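Local coordinates for protein CghA (Chaetomium globosum, PDB 6KBC) that belongs to the Diels-Alderase family, is built from two beta-rich domains of the calycin clan, and holds the ligand WK1 in a pocket, at residues A[173-178]-A[182-187]; A[257-262]-A[268-273]. One frame throughout, in Å; residues are numbered along the deposited sequence.

Interaction 1: A[173-178]-A[182-187]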
ATOM      1  N   ARG A 173     -17.644  -6.134  -2.598  1.00 32.44           N
ATOM      2  CA  ARG A 173     -16.914  -7.118  -1.802  1.00 35.37           C
ATOM      3  C   ARG A 173     -15.459  -7.229  -2.251  1.00 34.16           C
ATOM      4  O   ARG A 173     -14.548  -7.327  -1.422  1.00 29.38           O
ATOM      5  CB  ARG A 173     -17.615  -8.477  -1.907  1.00 34.67           C
ATOM      6  CG  ARG A 173     -16.916  -9.638  -1.201  1.00 30.60           C
ATOM      7  CD  ARG A 173     -16.826  -9.364   0.285  1.00 32.61           C
ATOM      8  NE  ARG A 173     -16.067 -10.382   1.005  1.00 29.93           N
ATOM      9  CZ  ARG A 173     -14.741 -10.397   1.101  1.00 30.99           C
ATOM     10  NH1 ARG A 173     -14.024  -9.453   0.498  1.00 25.96           N
ATOM     11  NH2 ARG A 173     -14.138 -11.353   1.809  1.00 27.66           N
ATOM     12  N   GLU A 174     -15.222  -7.218  -3.565  1.00 29.52           N
ATOM     13  CA  GLU A 174     -13.864  -7.354  -4.080  1.00 28.80           C
ATOM     14  C   GLU A 174     -13.008  -6.122  -3.825  1.00 28.49           C
ATOM     15  O   GLU A 174     -11.779  -6.222  -3.860  1.00 28.36           O
ATOM     16  CB  GLU A 174     -13.921  -7.669  -5.568  1.00 30.07           C
ATOM     17  CG  GLU A 174     -14.693  -8.946  -5.855  1.00 32.23           C
ATOM     18  CD  GLU A 174     -14.377  -9.519  -7.228  1.00 42.85           C
ATOM     19  OE1 GLU A 174     -14.478 -10.753  -7.404  1.00 51.50           O
ATOM     20  OE2 GLU A 174     -14.035  -8.727  -8.131  1.00 36.40           O
ATOM     21  N   ALA A 175     -13.612  -4.972  -3.556  1.00 25.39           N
ATOM     22  CA  ALA A 175     -12.849  -3.783  -3.217  1.00 26.94           C
ATOM     23  C   ALA A 175     -12.547  -3.684  -1.733  1.00 26.29           C
ATOM     24  O   ALA A 175     -11.708  -2.869  -1.332  1.00 24.62           O
ATOM     25  CB  ALA A 175     -13.607  -2.526  -3.657  1.00 31.34           C
ATOM     26  N   GLU A 176     -13.220  -4.484  -0.915  1.00 24.91           N
ATOM     27  CA  GLU A 176     -13.091  -4.364   0.520  1.00 27.65           C
ATOM     28  C   GLU A 176     -11.758  -4.931   0.986  1.00 23.36           C
ATOM     29  O   GLU A 176     -11.269  -5.926   0.447  1.00 24.24           O
ATOM     30  CB  GLU A 176     -14.236  -5.112   1.201  1.00 29.14           C
ATOM     31  CG  GLU A 176     -15.567  -4.387   1.107  1.00 31.98           C
ATOM     32  CD  GLU A 176     -16.650  -5.053   1.942  1.00 34.68           C
ATOM     33  OE1 GLU A 176     -16.641  -6.301   2.053  1.00 31.79           O
ATOM     34  OE2 GLU A 176     -17.492  -4.318   2.496  1.00 34.93           O
ATOM     35  N   VAL A 177     -11.185  -4.289   1.996  1.00 24.13           N
ATOM     36  CA  VAL A 177     -10.148  -4.890   2.831  1.00 22.69           C
ATOM     37  C   VAL A 177     -10.690  -5.238   4.213  1.00 26.51           C
ATOM     38  O   VAL A 177     -10.002  -5.923   4.986  1.00 24.74           O
ATOM     39  CB  VAL A 177      -8.925  -3.957   2.952  1.00 22.27           C
ATOM     40  CG1 VAL A 177      -9.301  -2.692   3.701  1.00 23.81           C
ATOM     41  CG2 VAL A 177      -7.717  -4.660   3.579  1.00 25.80           C
ATOM     42  N   ALA A 178     -11.886  -4.760   4.539  1.00 25.25           N
ATOM     43  CA  ALA A 178     -12.681  -5.116   5.710  1.00 27.14           C
ATOM     44  C   ALA A 178     -14.093  -4.612   5.438  1.00 31.23           C
ATOM     45  O   ALA A 178     -14.309  -3.861   4.469  1.00 27.38           O
ATOM     46  CB  ALA A 178     -12.103  -4.501   7.000  1.00 22.57           C
ATOM     47  N   TYR A 182     -12.088  -0.029   2.193  1.00 27.55           N
ATOM     48  CA  TYR A 182     -11.655  -0.409   0.854  1.00 26.11           C
ATOM     49  C   TYR A 182     -10.168  -0.175   0.685  1.00 23.55           C
ATOM     50  O   TYR A 182      -9.645   0.871   1.081  1.00 25.33           O
ATOM     51  CB  TYR A 182     -12.443   0.334  -0.222  1.00 29.18           C
ATOM     52  CG  TYR A 182     -13.912   0.213   0.029  1.00 28.04           C
ATOM     53  CD1 TYR A 182     -14.627  -0.876  -0.457  1.00 27.32           C
ATOM     54  CD2 TYR A 182     -14.576   1.149   0.801  1.00 31.84           C
ATOM     55  CE1 TYR A 182     -15.973  -1.008  -0.195  1.00 34.42           C
ATOM     56  CE2 TYR A 182     -15.923   1.024   1.069  1.00 34.30           C
ATOM     57  CZ  TYR A 182     -16.614  -0.049   0.570  1.00 33.10           C
ATOM     58  OH  TYR A 182     -17.955  -0.163   0.844  1.00 38.64           O
ATOM     59  N   TRP A 183      -9.501  -1.189   0.151  1.00 24.77           N
ATOM     60  CA  TRP A 183      -8.114  -1.095  -0.273  1.00 23.98           C
ATOM     61  C   TRP A 183      -7.943  -2.114  -1.381  1.00 25.40           C
ATOM     62  O   TRP A 183      -8.168  -3.307  -1.174  1.00 25.09           O
ATOM     63  CB  TRP A 183      -7.138  -1.364   0.874  1.00 27.59           C
ATOM     64  CG  TRP A 183      -5.717  -1.229   0.447  1.00 23.17           C
ATOM     65  CD1 TRP A 183      -5.050  -2.011  -0.458  1.00 25.16           C
ATOM     66  CD2 TRP A 183      -4.785  -0.245   0.887  1.00 24.06           C
ATOM     67  NE1 TRP A 183      -3.759  -1.572  -0.597  1.00 24.69           N
ATOM     68  CE2 TRP A 183      -3.569  -0.492   0.219  1.00 24.80           C
ATOM     69  CE3 TRP A 183      -4.851   0.810   1.797  1.00 27.04           C
ATOM     70  CZ2 TRP A 183      -2.440   0.294   0.414  1.00 29.77           C
ATOM     71  CZ3 TRP A 183      -3.735   1.583   1.991  1.00 32.60           C
ATOM     72  CH2 TRP A 183      -2.544   1.330   1.294  1.00 29.83           C
ATOM     73  N   PHE A 184      -7.574  -1.651  -2.566  1.00 22.84           N
ATOM     74  CA  PHE A 184      -7.318  -2.567  -3.656  1.00 21.60           C
ATOM     75  C   PHE A 184      -6.308  -1.889  -4.576  1.00 21.88           C
ATOM     76  O   PHE A 184      -5.795  -0.808  -4.271  1.00 25.51           O
ATOM     77  CB  PHE A 184      -8.630  -2.953  -4.351  1.00 26.22           C
ATOM     78  CG  PHE A 184      -9.371  -1.777  -4.906  1.00 29.29           C
ATOM     79  CD1 PHE A 184     -10.285  -1.078  -4.116  1.00 29.86           C
ATOM     80  CD2 PHE A 184      -9.126  -1.338  -6.197  1.00 29.01           C
ATOM     81  CE1 PHE A 184     -10.948   0.034  -4.613  1.00 30.50           C
ATOM     82  CE2 PHE A 184      -9.792  -0.236  -6.706  1.00 31.35           C
ATOM     83  CZ  PHE A 184     -10.704   0.448  -5.919  1.00 29.86           C
ATOM     84  N   ARG A 185      -6.029  -2.512  -5.709  1.00 23.34           N
ATOM     85  CA  ARG A 185      -4.882  -2.113  -6.519  1.00 22.43           C
ATOM     86  C   ARG A 185      -5.320  -1.740  -7.926  1.00 22.96           C
ATOM     87  O   ARG A 185      -5.491  -2.623  -8.786  1.00 25.46           O
ATOM     88  CB  ARG A 185      -3.848  -3.237  -6.534  1.00 21.85           C
ATOM     89  CG  ARG A 185      -3.215  -3.410  -5.147  1.00 22.36           C
ATOM     90  CD  ARG A 185      -2.520  -4.748  -4.979  1.00 20.35           C
ATOM     91  NE  ARG A 185      -3.467  -5.850  -4.968  1.00 26.55           N
ATOM     92  CZ  ARG A 185      -4.112  -6.271  -3.883  1.00 22.79           C
ATOM     93  NH1 ARG A 185      -3.897  -5.686  -2.712  1.00 21.24           N
ATOM     94  NH2 ARG A 185      -4.967  -7.276  -3.980  1.00 22.57           N
ATOM     95  N   PRO A 186      -5.511  -0.454  -8.209  1.00 23.15           N
ATOM     96  CA  PRO A 186      -5.818  -0.051  -9.593  1.00 24.42           C
ATOM     97  C   PRO A 186      -4.761  -0.495 -10.583  1.00 27.14           C
ATOM     98  O   PRO A 186      -5.093  -0.841 -11.727  1.00 27.82           O
ATOM     99  CB  PRO A 186      -5.906   1.473  -9.488  1.00 23.70           C
ATOM    100  CG  PRO A 186      -6.391   1.703  -8.092  1.00 24.08           C
ATOM    101  CD  PRO A 186      -5.622   0.679  -7.273  1.00 20.71           C
ATOM    102  N   ILE A 187      -3.490  -0.495 -10.187  1.00 24.25           N
ATOM    103  CA  ILE A 187      -2.437  -1.107 -10.983  1.00 24.66           C
ATOM    104  C   ILE A 187      -1.678  -2.079 -10.094  1.00 23.03           C
ATOM    105  O   ILE A 187      -0.937  -1.660  -9.194  1.00 21.80           O
ATOM    106  CB  ILE A 187      -1.484  -0.082 -11.604  1.00 27.61           C
ATOM    107  CG1 ILE A 187      -2.267   0.909 -12.466  1.00 29.58           C
ATOM    108  CG2 ILE A 187      -0.448  -0.813 -12.420  1.00 24.70           C
ATOM    109  CD1 ILE A 187      -1.472   2.144 -12.830  1.00 28.32           C
TER
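Ala175, Glu176 and Val177 meet Tyr182, Trp183 and Phe184 where a short helix turns back into the strand starting at 181, in the N-terminal calycin-type domain. Val177 and Ala178 form the doubled side of a classic beta bulge at this turn. Glu176 and Tyr182 are an antiparallel non-hydrogen-bonded pair whose side chains diverge.

The backbone link is a single hydrogen bond. Trp183 N reaches Ala175 O at 3.1 Å, nearly in line with the carbonyl but bent at the hydrogen (136°). The same oxygen also takes a CA-H contact from Tyr182 CA at 3.3 Å.

The Tyr182 side chain can be followed outward. Its CB lies 3.5 Å from Ala175 O. Its CG is anti to the carbonyl carbon (chi1 -51°), which sends the ring out past Ala175. That oxygen sits at the ring edge, near the ring plane. CD1 then packs on Ala175 CB at 3.7 Å. Next, CE1 meets Glu176 CG at 3.6 Å, approached obliquely. The Glu176 carboxylate is turned 41° from the ring plane, and its OE2 is hydrogen-bonded to Gly180 N. At the tip, Tyr182 OH is 4.5 Å from Glu176 OE2, too far for a hydrogen bond.

Phe184 touches the same methyl from another direction. Ala175 CB packs on its CD1, and Ala175 O lies at the ring edge. Pro169 also packs on Ala175.

Trp183 takes a different course. Its indole leads away from the turn to line the WK1 pocket, and NE1 is hydrogen-bonded to Asp227 OD2. Only the root of this side chain touches Val177. The two side chains lie alongside each other and point the same way, with Val177 CB 3.8 Å from Trp183 CB.

Interaction 2: A[257-262]-A[268-273]. With WK1 ((2S)-3-[(2S,4E)-4-[[(1R,2S,4aR,6S,8R,8aS)-2-[(E)-but-2-en-2-yl]-6,8-dimethyl-1,2,4a,5,6,7,8,8a-octahydronaphthalen-1-yl]-oxidanyl-methylidene]-3,5-bis(oxidanylidene)pyrrolidin-2-yl]-2-methyl-2-oxidanyl-propanoic acid), chain B.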
ATOM      1  N   MET A 257      -2.883  -6.492   1.485  1.00 20.39           N
ATOM      2  CA  MET A 257      -3.293  -5.573   2.544  1.00 19.48           C
ATOM      3  C   MET A 257      -4.134  -6.432   3.474  1.00 19.40           C
ATOM      4  O   MET A 257      -5.255  -6.796   3.105  1.00 19.60           O
ATOM      5  CB  MET A 257      -4.084  -4.383   1.994  1.00 21.69           C
ATOM      6  CG  MET A 257      -4.390  -3.287   3.031  1.00 26.44           C
ATOM      7  SD  MET A 257      -3.149  -2.906   4.295  1.00 33.01           S
ATOM      8  CE  MET A 257      -2.081  -1.935   3.265  1.00 26.10           C
ATOM      9  N   ARG A 258      -3.574  -6.818   4.628  1.00 20.20           N
ATOM     10  CA  ARG A 258      -4.256  -7.672   5.600  1.00 19.67           C
ATOM     11  C   ARG A 258      -4.492  -6.888   6.891  1.00 21.41           C
ATOM     12  O   ARG A 258      -3.555  -6.301   7.447  1.00 20.38           O
ATOM     13  CB  ARG A 258      -3.461  -8.968   5.896  1.00 21.42           C
ATOM     14  CG  ARG A 258      -4.267  -9.950   6.807  1.00 22.06           C
ATOM     15  CD  ARG A 258      -3.872  -9.559   8.223  1.00 19.79           C
ATOM     16  NE  ARG A 258      -2.503  -9.877   8.614  1.00 18.18           N
ATOM     17  CZ  ARG A 258      -1.798  -9.164   9.472  1.00 22.59           C
ATOM     18  NH1 ARG A 258      -2.138  -7.886   9.646  1.00 19.45           N
ATOM     19  NH2 ARG A 258      -0.620  -9.594   9.898  1.00 22.48           N
ATOM     20  N   LEU A 259      -5.730  -6.935   7.405  1.00 17.76           N
ATOM     21  CA  LEU A 259      -6.092  -6.275   8.654  1.00 17.43           C
ATOM     22  C   LEU A 259      -6.531  -7.318   9.670  1.00 17.35           C
ATOM     23  O   LEU A 259      -7.229  -8.272   9.324  1.00 18.79           O
ATOM     24  CB  LEU A 259      -7.237  -5.289   8.478  1.00 18.46           C
ATOM     25  CG  LEU A 259      -6.932  -4.130   7.529  1.00 23.63           C
ATOM     26  CD1 LEU A 259      -8.218  -3.415   7.226  1.00 24.48           C
ATOM     27  CD2 LEU A 259      -5.961  -3.202   8.233  1.00 25.16           C
ATOM     28  N   VAL A 260      -6.132  -7.113  10.919  1.00 18.78           N
ATOM     29  CA  VAL A 260      -6.678  -7.843  12.054  1.00 19.89           C
ATOM     30  C   VAL A 260      -7.355  -6.822  12.962  1.00 20.05           C
ATOM     31  O   VAL A 260      -6.733  -5.831  13.354  1.00 21.81           O
ATOM     32  CB  VAL A 260      -5.590  -8.632  12.804  1.00 20.42           C
ATOM     33  CG1 VAL A 260      -6.206  -9.399  13.998  1.00 19.49           C
ATOM     34  CG2 VAL A 260      -4.866  -9.587  11.839  1.00 18.55           C
ATOM     35  N   SER A 261      -8.623  -7.066  13.292  1.00 20.47           N
ATOM     36  CA  SER A 261      -9.421  -6.074  14.001  1.00 24.85           C
ATOM     37  C   SER A 261      -9.003  -5.953  15.470  1.00 26.23           C
ATOM     38  O   SER A 261      -8.106  -6.650  15.969  1.00 21.09           O
ATOM     39  CB  SER A 261     -10.903  -6.435  13.911  1.00 25.28           C
ATOM     40  OG  SER A 261     -11.234  -7.423  14.890  1.00 23.18           O
ATOM     41  N   LYS A 262      -9.676  -5.034  16.168  1.00 24.47           N
ATOM     42  CA  LYS A 262      -9.599  -4.935  17.616  1.00 27.93           C
ATOM     43  C   LYS A 262     -10.282  -6.139  18.271  1.00 23.08           C
ATOM     44  O   LYS A 262     -11.103  -6.811  17.643  1.00 21.86           O
ATOM     45  CB  LYS A 262     -10.296  -3.654  18.079  1.00 29.72           C
ATOM     46  CG  LYS A 262      -9.576  -2.374  17.731  1.00 31.10           C
ATOM     47  CD  LYS A 262      -8.371  -2.147  18.586  1.00 32.23           C
ATOM     48  CE  LYS A 262      -8.072  -0.661  18.718  1.00 33.75           C
ATOM     49  NZ  LYS A 262      -6.860  -0.334  17.906  1.00 28.57           N
ATOM     50  N   GLN A 268     -11.179 -10.053  13.988  1.00 19.51           N
ATOM     51  CA  GLN A 268     -11.556 -10.345  12.612  1.00 22.06           C
ATOM     52  C   GLN A 268     -10.338 -10.216  11.712  1.00 20.39           C
ATOM     53  O   GLN A 268      -9.554  -9.272  11.838  1.00 22.37           O
ATOM     54  CB  GLN A 268     -12.652  -9.392  12.135  1.00 23.04           C
ATOM     55  CG  GLN A 268     -14.015  -9.821  12.584  1.00 24.19           C
ATOM     56  CD  GLN A 268     -15.088  -8.876  12.156  1.00 32.45           C
ATOM     57  OE1 GLN A 268     -14.810  -7.797  11.618  1.00 35.46           O
ATOM     58  NE2 GLN A 268     -16.339  -9.270  12.381  1.00 32.23           N
ATOM     59  N   ASN A 269     -10.180 -11.198  10.829  1.00 19.80           N
ATOM     60  CA  ASN A 269      -9.014 -11.355   9.969  1.00 23.24           C
ATOM     61  C   ASN A 269      -9.486 -11.095   8.547  1.00 18.93           C
ATOM     62  O   ASN A 269     -10.249 -11.897   7.996  1.00 21.30           O
ATOM     63  CB  ASN A 269      -8.453 -12.765  10.133  1.00 20.82           C
ATOM     64  CG  ASN A 269      -6.986 -12.871   9.782  1.00 27.56           C
ATOM     65  OD1 ASN A 269      -6.377 -11.942   9.251  1.00 28.42           O
ATOM     66  ND2 ASN A 269      -6.409 -14.023  10.073  1.00 33.55           N
ATOM     67  N   THR A 270      -9.080  -9.964   7.970  1.00 19.49           N
ATOM     68  CA  THR A 270      -9.540  -9.599   6.634  1.00 20.58           C
ATOM     69  C   THR A 270      -8.355  -9.228   5.751  1.00 20.53           C
ATOM     70  O   THR A 270      -7.288  -8.830   6.237  1.00 19.52           O
ATOM     71  CB  THR A 270     -10.551  -8.437   6.673  1.00 19.52           C
ATOM     72  OG1 THR A 270      -9.925  -7.253   7.181  1.00 20.73           O
ATOM     73  CG2 THR A 270     -11.743  -8.788   7.578  1.00 22.16           C
ATOM     74  N   VAL A 271      -8.555  -9.329   4.434  1.00 23.27           N
ATOM     75  CA  VAL A 271      -7.444  -9.137   3.510  1.00 20.46           C
ATOM     76  C   VAL A 271      -7.971  -8.811   2.121  1.00 20.63           C
ATOM     77  O   VAL A 271      -9.013  -9.309   1.690  1.00 19.76           O
ATOM     78  CB  VAL A 271      -6.516 -10.381   3.472  1.00 18.68           C
ATOM     79  CG1 VAL A 271      -7.187 -11.546   2.763  1.00 21.57           C
ATOM     80  CG2 VAL A 271      -5.199 -10.055   2.802  1.00 17.83           C
ATOM     81  N   ASN A 272      -7.219  -7.991   1.411  1.00 19.06           N
ATOM     82  CA  ASN A 272      -7.373  -7.851  -0.029  1.00 20.32           C
ATOM     83  C   ASN A 272      -5.987  -8.095  -0.608  1.00 17.89           C
ATOM     84  O   ASN A 272      -5.082  -7.290  -0.393  1.00 19.52           O
ATOM     85  CB  ASN A 272      -7.911  -6.472  -0.380  1.00 19.43           C
ATOM     86  CG  ASN A 272      -8.402  -6.406  -1.801  1.00 24.31           C
ATOM     87  OD1 ASN A 272      -7.624  -6.626  -2.735  1.00 22.70           O
ATOM     88  ND2 ASN A 272      -9.708  -6.181  -1.978  1.00 22.59           N
ATOM     89  N   ALA A 273      -5.807  -9.233  -1.272  1.00 20.15           N
ATOM     90  CA  ALA A 273      -4.478  -9.667  -1.672  1.00 22.17           C
ATOM     91  C   ALA A 273      -4.569 -10.386  -3.001  1.00 19.79           C
ATOM     92  O   ALA A 273      -5.635 -10.853  -3.414  1.00 20.21           O
ATOM     93  CB  ALA A 273      -3.833 -10.598  -0.634  1.00 14.94           C
TER
HETATM   94  O   WK1 B 501       4.412   8.286   8.116  1.00 42.02           O
HETATM   95  C17 WK1 B 501       4.664   7.502   7.237  1.00 40.34           C
HETATM   96  O1  WK1 B 501       5.501   7.716   6.407  1.00 35.21           O
HETATM   97  C19 WK1 B 501       3.942   6.219   7.159  1.00 35.90           C
HETATM   98  O2  WK1 B 501       3.099   6.012   8.241  1.00 39.32           O
HETATM   99  C18 WK1 B 501       4.937   5.101   7.202  1.00 35.48           C
HETATM  100  C20 WK1 B 501       3.143   6.341   5.892  1.00 35.40           C
HETATM  101  C22 WK1 B 501       2.656   5.025   5.440  1.00 33.71           C
HETATM  102  N   WK1 B 501       2.020   4.941   4.139  1.00 34.23           N
HETATM  103  C21 WK1 B 501       0.908   4.219   4.233  1.00 36.07           C
HETATM  104  O5  WK1 B 501       0.147   3.962   3.195  1.00 32.29           O
HETATM  105  C23 WK1 B 501       1.717   4.326   6.288  1.00 41.42           C
HETATM  106  O4  WK1 B 501       1.842   4.145   7.587  1.00 36.88           O
HETATM  107  C24 WK1 B 501       0.605   3.768   5.600  1.00 39.24           C
HETATM  108  C16 WK1 B 501      -0.485   2.981   6.166  1.00 39.12           C
HETATM  109  O3  WK1 B 501      -0.452   2.743   7.420  1.00 41.47           O
HETATM  110  C9  WK1 B 501      -1.501   2.373   5.294  1.00 38.30           C
HETATM  111  C8  WK1 B 501      -0.764   1.067   4.879  1.00 36.98           C
HETATM  112  C12 WK1 B 501       0.720   1.120   4.585  1.00 35.88           C
HETATM  113  C13 WK1 B 501       1.200   1.250   3.368  1.00 34.46           C
HETATM  114  C90 WK1 B 501       2.667   1.306   3.112  1.00 36.67           C
HETATM  115  C14 WK1 B 501       1.700   1.024   5.699  1.00 41.16           C
HETATM  116  C7  WK1 B 501      -0.923  -0.013   5.905  1.00 39.80           C
HETATM  117  C6  WK1 B 501      -2.126  -0.330   6.306  1.00 38.20           C
HETATM  118  C3  WK1 B 501      -3.233   0.602   5.930  1.00 38.41           C
HETATM  119  C4  WK1 B 501      -2.830   2.061   5.969  1.00 40.09           C
HETATM  120  C5  WK1 B 501      -3.936   2.843   5.288  1.00 43.32           C
HETATM  121  C11 WK1 B 501      -3.704   4.312   5.453  1.00 41.11           C
HETATM  122  C2  WK1 B 501      -4.564   0.363   6.593  1.00 38.30           C
HETATM  123  C1  WK1 B 501      -5.571   1.000   5.689  1.00 38.08           C
HETATM  124  C10 WK1 B 501      -6.997   0.711   6.023  1.00 40.88           C
HETATM  125  C   WK1 B 501      -5.338   2.479   5.736  1.00 40.47           C
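Leu259 and Thr270 form the central hydrogen-bonded pair of an antiparallel beta hairpin, strands 252-261 and 269-277, in the C-terminal calycin-type domain. Leu259 N gives to Thr270 O at 2.7 Å. Thr270 N returns to Leu259 O at 2.8 Å, almost straight at the hydrogen. Met257 and Asn272 are paired in the same way. Met257 N reaches Asn272 O at 3.0 Å, and Asn272 N reaches Met257 O at 2.9 Å.

Near the turn, Ser261 N binds Gln268 O at 2.8 Å. Ser261 OG, set between its own N and carbonyl carbon (chi1 82°), faces Gln268 N. That bond is weak, 2.8 Å long but bent to 124°. The hydroxyl gives its proton to Lys262 O.

Arg258, Val260, Asn269 and Val271 share one face. Arg258 CD passes Asn269 OD1, and the guanidinium and amide planes are 61° apart. Val260 CG2 sits over one guanidinium face, toward its rim. The polar ends have partners beyond the hairpin: Arg258 NH1 makes a salt bridge with Asp241, NE bonds Thr305 OG1, and Asn269 OD1 bonds Ser288 OG.

Met257, on the opposite face, lines the ligand pocket. Its chain bends about both CB-CG and CG-SD, which leads its end away from the partner strand and puts SD 3.4 Å from WK1 C6.

Interaction 1 belongs to the N-terminal domain and interaction 2 to the C-terminal one. Their centres are about 11 Å apart, and they touch directly. Polar side chains of the 268-273 strand hold the turn of interaction 1. Thr270 OG1 probably bonds Val177 O at 2.6 Å, and Asn272 ND2 probably bonds Glu174 O at 2.8 Å. Asn272 ND2 also bonds Glu176 O. In the reverse direction, Arg185 NH1 binds Asn272 O, which already takes a hairpin N-H. Val177 packs on Met257 and Leu259. Each interaction sends one residue to the WK1 pocket. The side chain of Trp183 is about 4 Å from the ligand at the nearest atoms and touches that of Met257, so both domains contribute to this wall.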